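Local coordinates for protein Pex (Synechococcus elongatus PCC 7942, PDB 2E1N) that modifies the cyanobacterial circadian clock as a period extender and, as a PadR-like protein, probably binds DNA, at residues B[110-113]-B[114-118]. Numbering follows the deposited sequence.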
loop_
_atom_site.group_PDB
_atom_site.type_symbol
_atom_site.label_atom_id
_atom_site.label_comp_id
_atom_site.label_asym_id
_atom_site.label_seq_id
_atom_site.Cartn_x
_atom_site.Cartn_y
_atom_site.Cartn_z
ATOM N N ARG B 110 13.741 -22.950 5.217
ATOM C CA ARG B 110 13.048 -21.728 5.674
ATOM C C ARG B 110 12.390 -20.985 4.505
ATOM O O ARG B 110 11.368 -20.256 4.676
ATOM C CB ARG B 110 14.049 -20.803 6.372
ATOM C CG ARG B 110 14.353 -21.158 7.798
ATOM C CD ARG B 110 13.175 -20.930 8.736
ATOM N NE ARG B 110 12.297 -19.833 8.329
ATOM C CZ ARG B 110 11.700 -18.980 9.160
ATOM N NH1 ARG B 110 11.863 -19.058 10.477
ATOM N NH2 ARG B 110 10.929 -18.029 8.665
ATOM N N SER B 111 12.969 -21.144 3.314
ATOM C CA SER B 111 12.508 -20.422 2.149
ATOM C C SER B 111 11.079 -20.746 1.714
ATOM O O SER B 111 10.388 -19.863 1.247
ATOM C CB SER B 111 13.485 -20.596 0.966
ATOM O OG SER B 111 13.297 -21.835 0.321
ATOM N N ARG B 112 10.604 -21.981 1.893
ATOM C CA ARG B 112 9.269 -22.338 1.393
ATOM C C ARG B 112 8.183 -21.510 2.062
ATOM O O ARG B 112 7.343 -20.885 1.410
ATOM C CB ARG B 112 8.985 -23.818 1.650
ATOM C CG ARG B 112 7.602 -24.300 1.226
ATOM C CD ARG B 112 7.249 -23.990 -0.228
ATOM N NE ARG B 112 6.544 -25.104 -0.891
ATOM C CZ ARG B 112 6.279 -25.181 -2.204
ATOM N NH1 ARG B 112 6.672 -24.227 -3.043
ATOM N NH2 ARG B 112 5.627 -26.237 -2.685
ATOM N N ASP B 113 8.210 -21.557 3.385
ATOM C CA ASP B 113 7.296 -20.825 4.250
ATOM C C ASP B 113 7.259 -19.326 3.909
ATOM O O ASP B 113 6.186 -18.718 3.743
ATOM C CB ASP B 113 7.789 -21.062 5.691
ATOM C CG ASP B 113 6.987 -20.333 6.717
ATOM O OD1 ASP B 113 7.566 -20.054 7.791
ATOM O OD2 ASP B 113 5.792 -20.047 6.488
ATOM N N LEU B 114 8.439 -18.730 3.778
ATOM C CA LEU B 114 8.520 -17.286 3.548
ATOM C C LEU B 114 8.084 -16.953 2.126
ATOM O O LEU B 114 7.381 -15.992 1.898
ATOM C CB LEU B 114 9.946 -16.788 3.817
ATOM C CG LEU B 114 10.402 -16.954 5.280
ATOM C CD1 LEU B 114 11.885 -16.728 5.447
ATOM C CD2 LEU B 114 9.617 -16.044 6.204
ATOM N N ALA B 115 8.470 -17.775 1.157
ATOM C CA ALA B 115 8.010 -17.585 -0.224
ATOM C C ALA B 115 6.489 -17.638 -0.348
ATOM O O ALA B 115 5.888 -16.847 -1.074
ATOM C CB ALA B 115 8.663 -18.624 -1.139
ATOM N N GLN B 116 5.873 -18.567 0.368
ATOM C CA GLN B 116 4.411 -18.651 0.451
ATOM C C GLN B 116 3.777 -17.356 0.940
ATOM O O GLN B 116 2.717 -16.962 0.456
ATOM C CB GLN B 116 4.010 -19.791 1.381
ATOM C CG GLN B 116 4.315 -21.185 0.849
ATOM C CD GLN B 116 3.520 -22.253 1.552
ATOM O OE1 GLN B 116 2.289 -22.164 1.636
ATOM N NE2 GLN B 116 4.198 -23.261 2.068
ATOM N N LEU B 117 4.415 -16.687 1.899
ATOM C CA LEU B 117 3.886 -15.448 2.444
ATOM C C LEU B 117 3.835 -14.338 1.360
ATOM O O LEU B 117 2.924 -13.505 1.354
ATOM C CB LEU B 117 4.700 -14.978 3.642
ATOM C CG LEU B 117 4.703 -15.832 4.918
ATOM C CD1 LEU B 117 5.691 -15.228 5.905
ATOM C CD2 LEU B 117 3.326 -15.925 5.526
ATOM N N TRP B 118 4.827 -14.317 0.467
ATOM C CA TRP B 118 4.801 -13.443 -0.704
ATOM C C TRP B 118 3.592 -13.732 -1.599
ATOM O O TRP B 118 2.768 -12.838 -1.862
ATOM C CB TRP B 118 6.106 -13.618 -1.494
ATOM C CG TRP B 118 6.177 -12.927 -2.807
ATOM C CD1 TRP B 118 6.307 -13.512 -4.043
ATOM C CD2 TRP B 118 6.157 -11.528 -3.028
ATOM N NE1 TRP B 118 6.344 -12.551 -5.017
ATOM C CE2 TRP B 118 6.267 -11.323 -4.418
ATOM C CE3 TRP B 118 6.041 -10.415 -2.182
ATOM C CZ2 TRP B 118 6.263 -10.066 -4.979
ATOM C CZ3 TRP B 118 6.046 -9.180 -2.737
ATOM C CH2 TRP B 118 6.145 -9.009 -4.135
#
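Arg110 and Leu114 touch one turn apart on helix 110-123, the last helix of a PadR-like winged-helix subunit. The tip of Leu114 meets the guanidinium at its edge, with NH2 of Arg110 3.4 Å from CD2 of Leu114. The arginine chain bends at chi2 and chi3 (-31°), and its NH2 comes to the leucine one turn ahead. On another side of the helix, the amide of Gln116 lies against the aliphatic part of Arg112, with NE2 of Gln116 3.7 Å from CG of Arg112. The guanidinium and amide planes are 74° apart.

Backbone bonds set this spacing. Ala115 N to Ser111 O (2.8 Å) and Gln116 N to Arg112 O (2.9 Å) are nearly straight, while Leu114 N to Arg110 O is weak. Leu117 N bonds to Asp113 O at 3.3 Å, bent to 142° at the hydrogen. Leu114 packs on Cys37 and Leu40 of helix 32-43 and on Tyr19 of the second subunit, so the helix joins its own domain to the dimer partner. Arg110 makes a cation-pi contact with Phe15 of the second subunit, and Leu117 packs on Phe22 of that subunit. Ser111 OG hydrogen-bonds to Asp109 OD1 and Arg44 NH1.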